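Local atomic coordinates of uncharacterized esterase YxiM (Bacillus subtilis, PDB entry 2O14), a protein that is probably a hydrolase of the GDSL lipolytic family, binds manganese in a galactose-binding-like domain, and has no firmly established substrate. Residues 16-20 with 29-33; 43-48 with 77-83. One frame throughout, in Å; residues are numbered along the deposited sequence.

Contact 1 (16-20 with 29-33); sequences YQFDF and YIGVR. With MN (manganese (II) ion), chain B.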
ATOM      1  N   TYR A  16      -1.804   8.267  22.338  1.00 40.48           N
ATOM      2  CA  TYR A  16      -2.231   7.050  23.027  1.00 35.66           C
ATOM      3  C   TYR A  16      -1.251   5.949  22.633  1.00 33.07           C
ATOM      4  O   TYR A  16      -1.025   5.715  21.446  1.00 32.74           O
ATOM      5  CB  TYR A  16      -3.643   6.653  22.584  1.00 32.17           C
ATOM      6  CG  TYR A  16      -4.687   7.731  22.766  1.00 32.59           C
ATOM      7  CD1 TYR A  16      -4.626   8.922  22.046  1.00 33.79           C
ATOM      8  CD2 TYR A  16      -5.740   7.559  23.658  1.00 33.75           C
ATOM      9  CE1 TYR A  16      -5.594   9.919  22.211  1.00 34.45           C
ATOM     10  CE2 TYR A  16      -6.711   8.544  23.829  1.00 33.91           C
ATOM     11  CZ  TYR A  16      -6.631   9.720  23.106  1.00 34.49           C
ATOM     12  OH  TYR A  16      -7.581  10.699  23.291  1.00 36.93           O
ATOM     13  N   GLN A  17      -0.670   5.273  23.617  1.00 25.27           N
ATOM     14  CA  GLN A  17       0.293   4.218  23.329  1.00 23.03           C
ATOM     15  C   GLN A  17      -0.084   2.904  23.991  1.00 21.72           C
ATOM     16  O   GLN A  17      -0.288   2.836  25.206  1.00 20.23           O
ATOM     17  CB  GLN A  17       1.690   4.663  23.759  1.00 29.20           C
ATOM     18  CG  GLN A  17       2.162   5.879  22.985  1.00 32.42           C
ATOM     19  CD  GLN A  17       3.541   6.352  23.380  1.00 36.28           C
ATOM     20  OE1 GLN A  17       4.047   7.324  22.822  1.00 40.48           O
ATOM     21  NE2 GLN A  17       4.160   5.672  24.340  1.00 35.96           N
ATOM     22  N   PHE A  18      -0.170   1.859  23.175  1.00 21.48           N
ATOM     23  CA  PHE A  18      -0.561   0.540  23.650  1.00 19.31           C
ATOM     24  C   PHE A  18       0.504  -0.510  23.383  1.00 18.38           C
ATOM     25  O   PHE A  18       1.005  -0.628  22.269  1.00 18.15           O
ATOM     26  CB  PHE A  18      -1.876   0.131  22.976  1.00 20.54           C
ATOM     27  CG  PHE A  18      -3.011   1.083  23.240  1.00 20.35           C
ATOM     28  CD1 PHE A  18      -3.643   1.111  24.481  1.00 19.12           C
ATOM     29  CD2 PHE A  18      -3.429   1.979  22.257  1.00 20.76           C
ATOM     30  CE1 PHE A  18      -4.677   2.021  24.739  1.00 19.98           C
ATOM     31  CE2 PHE A  18      -4.461   2.893  22.505  1.00 18.18           C
ATOM     32  CZ  PHE A  18      -5.086   2.913  23.745  1.00 17.72           C
ATOM     33  N   ASP A  19       0.854  -1.258  24.423  1.00 23.77           N
ATOM     34  CA  ASP A  19       1.839  -2.332  24.323  1.00 23.73           C
ATOM     35  C   ASP A  19       1.053  -3.633  24.470  1.00 23.35           C
ATOM     36  O   ASP A  19       0.688  -4.026  25.573  1.00 23.70           O
ATOM     37  CB  ASP A  19       2.890  -2.203  25.438  1.00 21.07           C
ATOM     38  CG  ASP A  19       3.768  -3.443  25.570  1.00 21.95           C
ATOM     39  OD1 ASP A  19       3.894  -4.186  24.580  1.00 20.73           O
ATOM     40  OD2 ASP A  19       4.342  -3.673  26.659  1.00 22.83           O
ATOM     41  N   PHE A  20       0.789  -4.284  23.345  1.00 18.67           N
ATOM     42  CA  PHE A  20       0.016  -5.523  23.320  1.00 17.73           C
ATOM     43  C   PHE A  20       0.795  -6.762  23.741  1.00 18.29           C
ATOM     44  O   PHE A  20       1.949  -6.946  23.359  1.00 19.49           O
ATOM     45  CB  PHE A  20      -0.555  -5.721  21.919  1.00 15.83           C
ATOM     46  CG  PHE A  20      -1.538  -4.655  21.516  1.00 16.52           C
ATOM     47  CD1 PHE A  20      -2.880  -4.744  21.897  1.00 14.38           C
ATOM     48  CD2 PHE A  20      -1.120  -3.548  20.779  1.00 14.98           C
ATOM     49  CE1 PHE A  20      -3.792  -3.743  21.548  1.00 16.75           C
ATOM     50  CE2 PHE A  20      -2.024  -2.540  20.422  1.00 16.03           C
ATOM     51  CZ  PHE A  20      -3.363  -2.640  20.809  1.00 14.25           C
ATOM     52  N   TYR A  29       3.664   3.068  27.991  1.00 20.49           N
ATOM     53  CA  TYR A  29       2.686   2.316  27.218  1.00 19.59           C
ATOM     54  C   TYR A  29       1.632   1.707  28.117  1.00 18.70           C
ATOM     55  O   TYR A  29       1.919   1.317  29.247  1.00 17.64           O
ATOM     56  CB  TYR A  29       3.366   1.168  26.469  1.00 23.68           C
ATOM     57  CG  TYR A  29       4.143   1.557  25.240  1.00 23.71           C
ATOM     58  CD1 TYR A  29       3.567   1.466  23.976  1.00 25.43           C
ATOM     59  CD2 TYR A  29       5.467   1.981  25.333  1.00 24.44           C
ATOM     60  CE1 TYR A  29       4.292   1.781  22.828  1.00 25.87           C
ATOM     61  CE2 TYR A  29       6.203   2.300  24.196  1.00 25.83           C
ATOM     62  CZ  TYR A  29       5.608   2.196  22.945  1.00 26.88           C
ATOM     63  OH  TYR A  29       6.323   2.499  21.813  1.00 29.34           O
ATOM     64  N   ILE A  30       0.406   1.628  27.612  1.00 22.02           N
ATOM     65  CA  ILE A  30      -0.663   0.992  28.361  1.00 21.25           C
ATOM     66  C   ILE A  30      -0.616  -0.460  27.907  1.00 21.67           C
ATOM     67  O   ILE A  30      -0.717  -0.745  26.707  1.00 20.20           O
ATOM     68  CB  ILE A  30      -2.046   1.557  28.008  1.00 24.53           C
ATOM     69  CG1 ILE A  30      -2.187   2.977  28.552  1.00 24.85           C
ATOM     70  CG2 ILE A  30      -3.134   0.648  28.578  1.00 25.04           C
ATOM     71  CD1 ILE A  30      -3.516   3.613  28.204  1.00 27.19           C
ATOM     72  N   GLY A  31      -0.435  -1.371  28.855  1.00 19.71           N
ATOM     73  CA  GLY A  31      -0.390  -2.778  28.508  1.00 20.19           C
ATOM     74  C   GLY A  31      -1.787  -3.271  28.180  1.00 20.81           C
ATOM     75  O   GLY A  31      -2.715  -3.053  28.955  1.00 21.05           O
ATOM     76  N   VAL A  32      -1.949  -3.913  27.027  1.00 22.43           N
ATOM     77  CA  VAL A  32      -3.246  -4.445  26.628  1.00 22.24           C
ATOM     78  C   VAL A  32      -3.085  -5.927  26.329  1.00 23.35           C
ATOM     79  O   VAL A  32      -2.332  -6.334  25.439  1.00 22.45           O
ATOM     80  CB  VAL A  32      -3.811  -3.735  25.389  1.00 21.89           C
ATOM     81  CG1 VAL A  32      -5.219  -4.248  25.104  1.00 19.06           C
ATOM     82  CG2 VAL A  32      -3.827  -2.237  25.612  1.00 20.05           C
ATOM     83  N   ARG A  33      -3.816  -6.718  27.098  1.00 19.04           N
ATOM     84  CA  ARG A  33      -3.799  -8.171  27.032  1.00 19.82           C
ATOM     85  C   ARG A  33      -4.978  -8.645  26.172  1.00 18.22           C
ATOM     86  O   ARG A  33      -5.979  -7.941  26.051  1.00 14.05           O
ATOM     87  CB  ARG A  33      -3.914  -8.663  28.476  1.00 29.67           C
ATOM     88  CG  ARG A  33      -3.880 -10.138  28.735  1.00 35.45           C
ATOM     89  CD  ARG A  33      -4.193 -10.339  30.215  1.00 39.51           C
ATOM     90  NE  ARG A  33      -3.234  -9.635  31.065  1.00 41.30           N
ATOM     91  CZ  ARG A  33      -2.163 -10.203  31.611  1.00 42.69           C
ATOM     92  NH1 ARG A  33      -1.915 -11.491  31.402  1.00 41.37           N
ATOM     93  NH2 ARG A  33      -1.332  -9.481  32.354  1.00 43.75           N
TER
HETATM   94 MN    MN B 376       4.531  -5.914  26.138  1.00 21.30          MN
HETATM   95  O   HOH W   1       2.251  -5.777  26.664  1.00 15.25           O
HETATM   96  O   HOH W   2       6.683  -5.809  25.993  1.00 16.86           O

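Contact 2 (43-48 with 77-83); sequences GYGFQT and NNTFNVD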
ATOM      1  N   GLY A  43     -12.046   3.155  27.878  1.00 24.11           N
ATOM      2  CA  GLY A  43     -11.842   3.731  26.559  1.00 21.47           C
ATOM      3  C   GLY A  43     -11.143   2.862  25.527  1.00 20.49           C
ATOM      4  O   GLY A  43     -10.836   3.332  24.431  1.00 21.87           O
ATOM      5  N   TYR A  44     -10.893   1.598  25.848  1.00 17.86           N
ATOM      6  CA  TYR A  44     -10.218   0.714  24.900  1.00 16.04           C
ATOM      7  C   TYR A  44     -10.401  -0.754  25.271  1.00 16.04           C
ATOM      8  O   TYR A  44     -10.840  -1.079  26.379  1.00 13.93           O
ATOM      9  CB  TYR A  44      -8.723   1.029  24.863  1.00 21.93           C
ATOM     10  CG  TYR A  44      -8.037   0.758  26.183  1.00 23.27           C
ATOM     11  CD1 TYR A  44      -7.944   1.745  27.161  1.00 26.35           C
ATOM     12  CD2 TYR A  44      -7.527  -0.503  26.472  1.00 24.83           C
ATOM     13  CE1 TYR A  44      -7.355   1.478  28.405  1.00 28.06           C
ATOM     14  CE2 TYR A  44      -6.943  -0.783  27.708  1.00 27.11           C
ATOM     15  CZ  TYR A  44      -6.863   0.209  28.667  1.00 27.96           C
ATOM     16  OH  TYR A  44      -6.318  -0.087  29.896  1.00 31.29           O
ATOM     17  N   GLY A  45     -10.029  -1.640  24.351  1.00 16.21           N
ATOM     18  CA  GLY A  45     -10.151  -3.063  24.606  1.00 15.80           C
ATOM     19  C   GLY A  45     -10.648  -3.813  23.388  1.00 17.48           C
ATOM     20  O   GLY A  45     -11.069  -3.204  22.405  1.00 18.56           O
ATOM     21  N   PHE A  46     -10.613  -5.138  23.451  1.00 14.68           N
ATOM     22  CA  PHE A  46     -11.055  -5.957  22.337  1.00 16.56           C
ATOM     23  C   PHE A  46     -12.557  -6.213  22.329  1.00 16.23           C
ATOM     24  O   PHE A  46     -13.157  -6.540  23.353  1.00 16.52           O
ATOM     25  CB  PHE A  46     -10.283  -7.270  22.340  1.00 15.82           C
ATOM     26  CG  PHE A  46      -8.823  -7.095  22.068  1.00 15.66           C
ATOM     27  CD1 PHE A  46      -8.372  -6.815  20.782  1.00 15.17           C
ATOM     28  CD2 PHE A  46      -7.896  -7.182  23.102  1.00 16.59           C
ATOM     29  CE1 PHE A  46      -7.015  -6.626  20.532  1.00 14.70           C
ATOM     30  CE2 PHE A  46      -6.536  -6.993  22.860  1.00 15.98           C
ATOM     31  CZ  PHE A  46      -6.097  -6.715  21.573  1.00 14.35           C
ATOM     32  N   GLN A  47     -13.155  -6.062  21.152  1.00 17.30           N
ATOM     33  CA  GLN A  47     -14.589  -6.244  20.972  1.00 17.49           C
ATOM     34  C   GLN A  47     -15.015  -7.689  21.185  1.00 16.61           C
ATOM     35  O   GLN A  47     -16.064  -7.949  21.768  1.00 16.71           O
ATOM     36  CB  GLN A  47     -14.995  -5.778  19.571  1.00 28.67           C
ATOM     37  CG  GLN A  47     -16.498  -5.773  19.329  1.00 34.09           C
ATOM     38  CD  GLN A  47     -17.248  -4.953  20.371  1.00 38.66           C
ATOM     39  OE1 GLN A  47     -16.948  -3.779  20.585  1.00 43.24           O
ATOM     40  NE2 GLN A  47     -18.228  -5.573  21.025  1.00 41.46           N
ATOM     41  N   THR A  48     -14.204  -8.619  20.686  1.00 16.96           N
ATOM     42  CA  THR A  48     -14.471 -10.046  20.820  1.00 16.29           C
ATOM     43  C   THR A  48     -13.194 -10.738  21.303  1.00 15.51           C
ATOM     44  O   THR A  48     -12.468 -11.350  20.518  1.00 15.24           O
ATOM     45  CB  THR A  48     -14.931 -10.668  19.469  1.00 17.25           C
ATOM     46  OG1 THR A  48     -13.894 -10.532  18.484  1.00 17.77           O
ATOM     47  CG2 THR A  48     -16.195  -9.961  18.967  1.00 17.68           C
ATOM     48  N   ASN A  77     -15.417  -8.428  13.344  1.00 16.73           N
ATOM     49  CA  ASN A  77     -15.722  -7.674  14.550  1.00 19.00           C
ATOM     50  C   ASN A  77     -14.620  -7.908  15.565  1.00 17.96           C
ATOM     51  O   ASN A  77     -14.632  -7.318  16.646  1.00 17.60           O
ATOM     52  CB  ASN A  77     -17.061  -8.121  15.145  1.00 38.93           C
ATOM     53  CG  ASN A  77     -18.244  -7.486  14.447  1.00 44.44           C
ATOM     54  OD1 ASN A  77     -19.344  -8.037  14.438  1.00 46.71           O
ATOM     55  ND2 ASN A  77     -18.024  -6.308  13.864  1.00 46.14           N
ATOM     56  N   ASN A  78     -13.674  -8.778  15.209  1.00 16.84           N
ATOM     57  CA  ASN A  78     -12.549  -9.097  16.081  1.00 16.69           C
ATOM     58  C   ASN A  78     -11.530  -7.958  16.056  1.00 15.71           C
ATOM     59  O   ASN A  78     -10.389  -8.145  15.630  1.00 16.26           O
ATOM     60  CB  ASN A  78     -11.864 -10.388  15.617  1.00 15.83           C
ATOM     61  CG  ASN A  78     -10.871 -10.919  16.643  1.00 18.19           C
ATOM     62  OD1 ASN A  78      -9.888 -11.580  16.295  1.00 20.20           O
ATOM     63  ND2 ASN A  78     -11.134 -10.649  17.913  1.00 13.04           N
ATOM     64  N   THR A  79     -11.931  -6.781  16.515  1.00 13.02           N
ATOM     65  CA  THR A  79     -11.025  -5.633  16.512  1.00 12.68           C
ATOM     66  C   THR A  79     -10.600  -5.152  17.890  1.00 12.42           C
ATOM     67  O   THR A  79     -11.137  -5.565  18.915  1.00  9.07           O
ATOM     68  CB  THR A  79     -11.674  -4.414  15.832  1.00 17.26           C
ATOM     69  OG1 THR A  79     -12.931  -4.133  16.472  1.00 15.82           O
ATOM     70  CG2 THR A  79     -11.890  -4.669  14.343  1.00 20.00           C
ATOM     71  N   PHE A  80      -9.603  -4.277  17.888  1.00 15.54           N
ATOM     72  CA  PHE A  80      -9.141  -3.628  19.100  1.00 16.94           C
ATOM     73  C   PHE A  80      -9.824  -2.276  18.940  1.00 14.93           C
ATOM     74  O   PHE A  80      -9.657  -1.629  17.903  1.00 15.84           O
ATOM     75  CB  PHE A  80      -7.627  -3.423  19.079  1.00 18.16           C
ATOM     76  CG  PHE A  80      -7.140  -2.424  20.095  1.00 17.99           C
ATOM     77  CD1 PHE A  80      -7.187  -2.715  21.456  1.00 19.19           C
ATOM     78  CD2 PHE A  80      -6.651  -1.186  19.689  1.00 18.86           C
ATOM     79  CE1 PHE A  80      -6.753  -1.786  22.398  1.00 17.60           C
ATOM     80  CE2 PHE A  80      -6.216  -0.248  20.621  1.00 19.45           C
ATOM     81  CZ  PHE A  80      -6.267  -0.550  21.978  1.00 20.91           C
ATOM     82  N   ASN A  81     -10.597  -1.853  19.930  1.00 13.60           N
ATOM     83  CA  ASN A  81     -11.280  -0.567  19.839  1.00 14.95           C
ATOM     84  C   ASN A  81     -10.665   0.435  20.795  1.00 16.61           C
ATOM     85  O   ASN A  81     -10.166   0.068  21.860  1.00 15.20           O
ATOM     86  CB  ASN A  81     -12.762  -0.692  20.198  1.00 23.88           C
ATOM     87  CG  ASN A  81     -13.437  -1.844  19.504  1.00 24.21           C
ATOM     88  OD1 ASN A  81     -13.047  -2.239  18.407  1.00 27.22           O
ATOM     89  ND2 ASN A  81     -14.475  -2.384  20.135  1.00 27.70           N
ATOM     90  N   VAL A  82     -10.708   1.701  20.399  1.00 15.26           N
ATOM     91  CA  VAL A  82     -10.204   2.776  21.228  1.00 19.21           C
ATOM     92  C   VAL A  82     -11.041   4.023  20.959  1.00 20.34           C
ATOM     93  O   VAL A  82     -11.113   4.510  19.830  1.00 20.67           O
ATOM     94  CB  VAL A  82      -8.698   3.069  20.960  1.00 22.90           C
ATOM     95  CG1 VAL A  82      -8.452   3.270  19.475  1.00 21.75           C
ATOM     96  CG2 VAL A  82      -8.265   4.304  21.746  1.00 22.32           C
ATOM     97  N   ASP A  83     -11.707   4.513  21.999  1.00 25.27           N
ATOM     98  CA  ASP A  83     -12.528   5.707  21.868  1.00 27.67           C
ATOM     99  C   ASP A  83     -11.601   6.906  21.722  1.00 27.41           C
ATOM    100  O   ASP A  83     -10.627   7.038  22.466  1.00 29.17           O
ATOM    101  CB  ASP A  83     -13.425   5.871  23.097  1.00 22.46           C
ATOM    102  CG  ASP A  83     -14.376   4.708  23.276  1.00 23.08           C
ATOM    103  OD1 ASP A  83     -14.964   4.271  22.269  1.00 24.29           O
ATOM    104  OD2 ASP A  83     -14.546   4.236  24.419  1.00 22.90           O
TER
HETATM  105  O   HOH W   3      -9.374   5.956  24.891  1.00 37.92           O
HETATM  106  O   HOH W   4     -11.503  -8.457  19.496  1.00 16.32           O

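Contact 1 (16-20 with 29-33)
The carbonyl oxygen of Ile30 is gripped twice by strand 16-20. Asp19 N donates a nearly straight hydrogen bond to Ile30 O at 2.8 Å, coming in 38° above the carbonyl plane, while Phe18 CA brings a C-H to the same Ile30 O at 3.3 Å. Asp19 O is treated alike on the next step, with Val32 N bonded to it at 3.0 Å and the CA of Gly31 close by. With Ile30 N bonded to Gln17 O at 2.8 Å, the two strands form a parallel pair in the galactose-binding-like beta domain, strand 146-156 lying on the other side of 16-20.

Phe18, Phe20, Ile30 and Val32 share one face of this pair. The valine sits between the two phenylalanines: its CG2 reaches Phe18 CD1 at 3.5 Å, whereas CB and CG1 lie against the CD1 and CE1 of Phe20. At the start of the pairing Gln17, its chain extended beyond CG, carries NE2 to 3.8 Å above the plane of the Tyr29 ring, over its centre. The amide is tilted 42° to the ring rather than stacked flat on it, and a weak hydrogen bond ties NE2 to Gly28 O.

Asp19 points to the opposite face, its CB packed on that of Tyr29. With CG anti to the backbone N (chi1 168°), its carboxylate chelates manganese through both oxygens, OD1 at 2.4 Å and OD2 at 2.3 Å, beside two waters. Ser24 O, from the loop joining the strands, and Asp65 also bind the ion, and Glu26 N donates to OD2. The chemistry thus separates by face, apolar on that of Phe18, Phe20, Ile30 and Val32, mixed polar and metal-binding on that of Gln17 and Asp19, and the metal probably pins the connecting loop to the strand pair.

Contact 2 (43-48 with 77-83)
Gly45, paired with Asn81, adopts backbone angles (phi 139°) at which a beta carbon would jam against the carbonyl oxygen of Tyr44. It sits mid-strand in an antiparallel pair at the margin of the five-stranded sheet of the galactose-binding-like beta sandwich. Gly45 and Asn81 form the hydrogen-bonded pair, Asn81 N meeting Gly45 O at 2.9 Å and Gly45 N returning a more bent bond to Asn81 O at 3.0 Å.

Beyond its backbone, Asn81 links polar groups through its amide. OD1 accepts Thr79 OG1 at 2.7 Å, in the carbonyl plane, and also Asn133 ND2 of the next strand; ND2 donates a weak bond to OE1 of Gln47, whose side chain bends at chi2 (55°) and brings its amide nearly coplanar with that of Asn81. A leucine here would probably leave the Thr79 hydroxyl and the Asn133 amide without their shared acceptor in a buried place.

At the far end Asp83 N bonds to Gly43 O, and a water bridges Gly43 O and Asp83 O. On the opposite face from Asn81, the rings of Phe46 and Phe80 pack edge-to-face at 61°, with Phe80 CD1 4.0 Å above the Phe46 plane, offset toward its rim.

How the contacts relate
Contact 1 and contact 2, with centres 12 Å apart, turn the sheet faces that bear their aromatic and aliphatic side chains toward each other and so form part of one hydrophobic core. Phe20 CE1 comes within 3.5 Å of Phe80 CD1, and the edge-to-face packing of Phe80 with both Phe18 and Phe20 spans the two strand pairs. Farther out, Ile30 CG2 touches Tyr44 OH at 3.5 Å. The manganese lies behind contact 1, on the side away from this core, and the nearest atom of the Phe46 side chain in contact 2 is about 12 Å from the ion. Both contacts are remote from the predicted catalytic residues Ser171, Asp339 and His342, which fall in the GDSL hydrolase region.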